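Local coordinates for protein ribosome biogenesis Nep1 RNA methyltransferase (Archaeoglobus fulgidus, PDB 3O7B) that probably methylates N1 of a specific pseudouridine in 16S ribosomal RNA during ribosome biogenesis, using S-adenosyl-L-methionine as methyl donor, at residues F181-I193 with V227-R239. Residues are numbered along the deposited sequence; the frame is centred on the assembly and turned at random.
Sequences FSELLDGDVAVCI and VTSRVLCEYERVR. With SAH (S-adenosyl-L-homocysteine), chain C.
F181 lays one face of its ring on the side chain of E234. E234 CG sits 3.7 Å above the ring centroid, a CH-pi contact. The E234 chain bends at chi2 and lays its carboxylate along the ring, the two planes 6° apart. R237 NH2 holds E234 OE2 in a salt bridge of 2.8 Å. With F181 replaced by an alanine, E234 would probably lose the flat surface along its CG and carboxylate, leaving the salt bridge to R237 to hold the group.

L185, just past the short helix 181-184, sets CD1 against the backbone of helix 227-239, 3.4 Å from Y235 CA. V238 CG2 lies over the backbone of S182. The R239 chain bends at chi3 and brings its guanidinium edge to the turn before strand 189-194. There NH1 donates to G187 O at 2.9 Å, with an N-H...O angle of 152°. NH2 reaches D188 OD1 through a water. D104 takes both R239 NE, as a salt bridge, and the hydroxyl of Y235.

Along the strand, packing is apolar. V191 CG1 meets V231 CG1 at 3.7 Å. I193 CG2 and V227 CG1 are 4.0 Å apart, and I193 CD1 rests on T228. V227 also turns CG2 to the adenine of S-adenosylhomocysteine, 3.5 Å from N9.

Segment 227-239 thus runs nearly antiparallel to strand 189-193, at 163°, in the SPOUT methyltransferase fold. Its other side meets the second subunit, where C233 forms a disulfide with C233 of that subunit. The chemistry grades from charged and water-bridged at the turn to apolar beside the cofactor, where V227, packed on I193, gives the adenine an apolar neighbour.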
loop_
_atom_site.group_PDB
_atom_site.type_symbol
_atom_site.label_atom_id
_atom_site.label_comp_id
_atom_site.label_asym_id
_atom_site.label_seq_id
_atom_site.Cartn_x
_atom_site.Cartn_y
_atom_site.Cartn_z
ATOM N N PHE A 181 2.107 24.257 6.484
ATOM C CA PHE A 181 1.764 23.094 7.309
ATOM C C PHE A 181 2.000 23.301 8.803
ATOM O O PHE A 181 1.254 22.771 9.626
ATOM C CB PHE A 181 2.455 21.822 6.799
ATOM C CG PHE A 181 1.732 21.170 5.656
ATOM C CD1 PHE A 181 0.617 20.365 5.890
ATOM C CD2 PHE A 181 2.149 21.374 4.344
ATOM C CE1 PHE A 181 -0.068 19.767 4.835
ATOM C CE2 PHE A 181 1.469 20.779 3.282
ATOM C CZ PHE A 181 0.360 19.975 3.531
ATOM N N SER A 182 3.018 24.087 9.145
ATOM C CA SER A 182 3.295 24.425 10.539
ATOM C C SER A 182 2.125 25.183 11.162
ATOM O O SER A 182 1.896 25.098 12.373
ATOM C CB SER A 182 4.581 25.243 10.653
ATOM O OG SER A 182 4.494 26.426 9.883
ATOM N N GLU A 183 1.390 25.916 10.328
ATOM C CA GLU A 183 0.174 26.598 10.768
ATOM C C GLU A 183 -1.025 25.649 10.751
ATOM O O GLU A 183 -1.834 25.652 11.685
ATOM C CB GLU A 183 -0.111 27.836 9.905
ATOM C CG GLU A 183 1.091 28.773 9.699
ATOM C CD GLU A 183 1.744 29.221 11.002
ATOM O OE1 GLU A 183 1.024 29.686 11.916
ATOM O OE2 GLU A 183 2.987 29.114 11.105
ATOM N N LEU A 184 -1.126 24.844 9.692
ATOM C CA LEU A 184 -2.240 23.908 9.499
ATOM C C LEU A 184 -2.314 22.841 10.578
ATOM O O LEU A 184 -3.383 22.571 11.129
ATOM C CB LEU A 184 -2.114 23.199 8.153
ATOM C CG LEU A 184 -2.598 23.834 6.857
ATOM C CD1 LEU A 184 -2.446 22.813 5.738
ATOM C CD2 LEU A 184 -4.040 24.303 6.957
ATOM N N LEU A 185 -1.165 22.235 10.856
ATOM C CA LEU A 185 -1.076 21.112 11.780
ATOM C C LEU A 185 -0.609 21.598 13.150
ATOM O O LEU A 185 0.291 21.015 13.759
ATOM C CB LEU A 185 -0.147 20.033 11.214
ATOM C CG LEU A 185 -0.288 19.704 9.719
ATOM C CD1 LEU A 185 0.897 18.892 9.261
ATOM C CD2 LEU A 185 -1.596 18.991 9.373
ATOM N N ASP A 186 -1.228 22.670 13.614
ATOM C CA ASP A 186 -0.935 23.227 14.901
ATOM C C ASP A 186 -1.617 22.382 15.949
ATOM O O ASP A 186 -1.085 21.361 16.299
ATOM C CB ASP A 186 -1.409 24.669 15.002
ATOM C CG ASP A 186 -0.570 25.508 15.982
ATOM O OD1 ASP A 186 0.372 24.949 16.544
ATOM O OD2 ASP A 186 -0.837 26.721 16.201
ATOM N N GLY A 187 -2.774 22.826 16.452
ATOM C CA GLY A 187 -3.474 22.174 17.570
ATOM C C GLY A 187 -4.049 20.807 17.227
ATOM O O GLY A 187 -3.471 20.064 16.433
ATOM N N ASP A 188 -5.185 20.476 17.836
ATOM C CA ASP A 188 -5.890 19.232 17.530
ATOM C C ASP A 188 -6.521 19.346 16.143
ATOM O O ASP A 188 -7.397 20.188 15.939
ATOM C CB ASP A 188 -6.997 18.968 18.561
ATOM C CG ASP A 188 -6.464 18.763 19.976
ATOM O OD1 ASP A 188 -5.243 18.532 20.142
ATOM O OD2 ASP A 188 -7.289 18.829 20.920
ATOM N N VAL A 189 -6.095 18.497 15.208
ATOM C CA VAL A 189 -6.629 18.533 13.839
ATOM C C VAL A 189 -7.293 17.219 13.465
ATOM O O VAL A 189 -6.979 16.189 14.057
ATOM C CB VAL A 189 -5.562 18.903 12.766
ATOM C CG1 VAL A 189 -4.967 20.272 13.070
ATOM C CG2 VAL A 189 -4.456 17.837 12.665
ATOM N N ALA A 190 -8.230 17.264 12.521
ATOM C CA ALA A 190 -8.782 16.076 11.885
ATOM C C ALA A 190 -8.403 16.139 10.420
ATOM O O ALA A 190 -8.927 16.955 9.652
ATOM C CB ALA A 190 -10.280 16.009 12.044
ATOM N N VAL A 191 -7.448 15.296 10.028
ATOM C CA VAL A 191 -6.964 15.208 8.654
ATOM C C VAL A 191 -7.893 14.287 7.901
ATOM O O VAL A 191 -7.998 13.115 8.259
ATOM C CB VAL A 191 -5.539 14.617 8.610
ATOM C CG1 VAL A 191 -5.165 14.225 7.182
ATOM C CG2 VAL A 191 -4.546 15.584 9.194
ATOM N N CYS A 192 -8.585 14.800 6.880
ATOM C CA CYS A 192 -9.621 14.065 6.178
ATOM C C CYS A 192 -9.238 13.859 4.722
ATOM O O CYS A 192 -8.990 14.829 3.975
ATOM C CB CYS A 192 -10.969 14.808 6.276
ATOM S SG CYS A 192 -11.609 14.925 7.971
ATOM N N ILE A 193 -9.123 12.585 4.353
ATOM C CA ILE A 193 -8.680 12.195 3.023
ATOM C C ILE A 193 -9.668 11.191 2.446
ATOM O O ILE A 193 -10.022 10.194 3.108
ATOM C CB ILE A 193 -7.255 11.554 3.101
ATOM C CG1 ILE A 193 -6.241 12.556 3.685
ATOM C CG2 ILE A 193 -6.809 11.005 1.733
ATOM C CD1 ILE A 193 -4.887 11.953 4.166
ATOM N N VAL A 227 -1.541 11.015 -1.156
ATOM C CA VAL A 227 -1.967 12.096 -0.267
ATOM C C VAL A 227 -1.724 11.715 1.191
ATOM O O VAL A 227 -1.185 12.495 1.967
ATOM C CB VAL A 227 -3.450 12.440 -0.509
ATOM C CG1 VAL A 227 -3.931 13.448 0.521
ATOM C CG2 VAL A 227 -3.619 13.022 -1.917
ATOM N N THR A 228 -2.058 10.474 1.538
ATOM C CA THR A 228 -1.770 9.979 2.886
ATOM C C THR A 228 -0.276 10.094 3.208
ATOM O O THR A 228 0.114 10.572 4.264
ATOM C CB THR A 228 -2.233 8.522 3.057
ATOM O OG1 THR A 228 -3.652 8.443 2.815
ATOM C CG2 THR A 228 -1.963 8.023 4.464
ATOM N N SER A 229 0.549 9.639 2.263
ATOM C CA SER A 229 2.000 9.699 2.439
ATOM C C SER A 229 2.507 11.130 2.640
ATOM O O SER A 229 3.255 11.425 3.586
ATOM C CB SER A 229 2.659 9.067 1.216
ATOM O OG SER A 229 4.078 9.181 1.308
ATOM N N ARG A 230 2.108 12.036 1.749
ATOM C CA ARG A 230 2.569 13.420 1.825
ATOM C C ARG A 230 2.091 14.103 3.100
ATOM O O ARG A 230 2.867 14.775 3.774
ATOM C CB ARG A 230 2.127 14.208 0.600
ATOM C CG ARG A 230 2.689 15.618 0.579
ATOM C CD ARG A 230 3.041 16.015 -0.846
ATOM N NE ARG A 230 3.088 17.465 -1.022
ATOM C CZ ARG A 230 2.990 18.073 -2.202
ATOM N NH1 ARG A 230 2.849 17.354 -3.317
ATOM N NH2 ARG A 230 3.031 19.402 -2.268
ATOM N N VAL A 231 0.815 13.909 3.444
ATOM C CA VAL A 231 0.302 14.560 4.636
ATOM C C VAL A 231 0.925 13.992 5.907
ATOM O O VAL A 231 1.272 14.733 6.825
ATOM C CB VAL A 231 -1.233 14.489 4.676
ATOM C CG1 VAL A 231 -1.780 15.121 5.951
ATOM C CG2 VAL A 231 -1.845 15.210 3.454
ATOM N N LEU A 232 1.105 12.670 5.954
ATOM C CA LEU A 232 1.762 12.051 7.092
ATOM C C LEU A 232 3.167 12.601 7.279
ATOM O O LEU A 232 3.593 12.901 8.392
ATOM C CB LEU A 232 1.812 10.519 6.942
ATOM C CG LEU A 232 2.593 9.782 8.037
ATOM C CD1 LEU A 232 1.972 10.043 9.431
ATOM C CD2 LEU A 232 2.668 8.298 7.748
ATOM N N CYS A 233 3.891 12.728 6.180
ATOM C CA CYS A 233 5.239 13.276 6.294
ATOM C C CYS A 233 5.259 14.701 6.850
ATOM O O CYS A 233 6.106 15.021 7.688
ATOM C CB CYS A 233 5.921 13.258 4.951
ATOM S SG CYS A 233 7.623 13.781 5.081
ATOM N N GLU A 234 4.343 15.546 6.371
ATOM C CA GLU A 234 4.246 16.932 6.868
ATOM C C GLU A 234 3.830 16.955 8.338
ATOM O O GLU A 234 4.325 17.751 9.144
ATOM C CB GLU A 234 3.258 17.756 6.036
ATOM C CG GLU A 234 3.645 17.918 4.567
ATOM C CD GLU A 234 4.779 18.908 4.314
ATOM O OE1 GLU A 234 5.313 19.520 5.266
ATOM O OE2 GLU A 234 5.135 19.080 3.133
ATOM N N TYR A 235 2.911 16.065 8.681
ATOM C CA TYR A 235 2.435 15.930 10.049
ATOM C C TYR A 235 3.564 15.559 10.997
ATOM O O TYR A 235 3.735 16.170 12.055
ATOM C CB TYR A 235 1.314 14.898 10.065
ATOM C CG TYR A 235 0.659 14.678 11.392
ATOM C CD1 TYR A 235 -0.496 15.382 11.747
ATOM C CD2 TYR A 235 1.151 13.724 12.274
ATOM C CE1 TYR A 235 -1.124 15.147 12.973
ATOM C CE2 TYR A 235 0.547 13.481 13.493
ATOM C CZ TYR A 235 -0.589 14.191 13.842
ATOM O OH TYR A 235 -1.164 13.940 15.076
ATOM N N GLU A 236 4.352 14.557 10.617
ATOM C CA GLU A 236 5.496 14.145 11.425
ATOM C C GLU A 236 6.559 15.245 11.529
ATOM O O GLU A 236 7.122 15.440 12.601
ATOM C CB GLU A 236 6.122 12.873 10.857
ATOM C CG GLU A 236 5.252 11.666 10.955
ATOM C CD GLU A 236 5.921 10.431 10.405
ATOM O OE1 GLU A 236 6.892 10.577 9.637
ATOM O OE2 GLU A 236 5.465 9.330 10.743
ATOM N N ARG A 237 6.825 15.950 10.425
ATOM C CA ARG A 237 7.791 17.076 10.446
ATOM C C ARG A 237 7.474 18.059 11.563
ATOM O O ARG A 237 8.362 18.473 12.326
ATOM C CB ARG A 237 7.783 17.852 9.133
ATOM C CG ARG A 237 8.519 17.221 7.975
ATOM C CD ARG A 237 8.842 18.291 6.925
ATOM N NE ARG A 237 8.388 17.892 5.596
ATOM C CZ ARG A 237 8.196 18.727 4.574
ATOM N NH1 ARG A 237 8.409 20.035 4.715
ATOM N NH2 ARG A 237 7.770 18.259 3.406
ATOM N N VAL A 238 6.203 18.440 11.646
ATOM C CA VAL A 238 5.741 19.440 12.606
ATOM C C VAL A 238 5.670 18.892 14.029
ATOM O O VAL A 238 6.064 19.582 14.975
ATOM C CB VAL A 238 4.339 20.007 12.186
ATOM C CG1 VAL A 238 3.703 20.831 13.301
ATOM C CG2 VAL A 238 4.437 20.822 10.905
ATOM N N ARG A 239 5.199 17.650 14.172
ATOM C CA ARG A 239 4.663 17.146 15.451
ATOM C C ARG A 239 5.495 16.132 16.213
ATOM O O ARG A 239 5.370 16.025 17.441
ATOM C CB ARG A 239 3.246 16.612 15.265
ATOM C CG ARG A 239 2.267 17.719 14.943
ATOM C CD ARG A 239 0.947 17.181 14.510
ATOM N NE ARG A 239 0.180 16.626 15.621
ATOM C CZ ARG A 239 -0.797 17.266 16.257
ATOM N NH1 ARG A 239 -1.131 18.507 15.903
ATOM N NH2 ARG A 239 -1.441 16.666 17.253
HETATM N N SAH C . -11.960 13.300 -6.397
HETATM C CA SAH C . -10.949 12.381 -6.997
HETATM C CB SAH C . -11.240 10.950 -6.566
HETATM C CG SAH C . -10.673 10.610 -5.191
HETATM S SD SAH C . -8.872 10.843 -5.084
HETATM C C SAH C . -10.904 12.489 -8.518
HETATM O O SAH C . -11.571 13.344 -9.106
HETATM C "C5'" SAH C . -8.508 10.424 -3.358
HETATM C "C4'" SAH C . -8.408 11.561 -2.347
HETATM O "O4'" SAH C . -7.148 12.202 -2.397
HETATM C "C3'" SAH C . -9.393 12.696 -2.558
HETATM O "O3'" SAH C . -10.681 12.361 -2.102
HETATM C "C2'" SAH C . -8.746 13.799 -1.763
HETATM O "O2'" SAH C . -8.998 13.626 -0.365
HETATM C "C1'" SAH C . -7.267 13.561 -2.006
HETATM N N9 SAH C . -6.644 14.371 -3.087
HETATM C C8 SAH C . -6.511 14.033 -4.415
HETATM N N7 SAH C . -5.844 15.035 -5.047
HETATM C C5 SAH C . -5.527 15.979 -4.138
HETATM C C6 SAH C . -4.863 17.197 -4.228
HETATM N N6 SAH C . -4.376 17.642 -5.399
HETATM N N1 SAH C . -4.686 17.960 -3.098
HETATM C C2 SAH C . -5.189 17.539 -1.880
HETATM N N3 SAH C . -5.852 16.335 -1.800
HETATM C C4 SAH C . -6.031 15.575 -2.903
HETATM O O HOH W 1 -3.196 17.654 19.042
#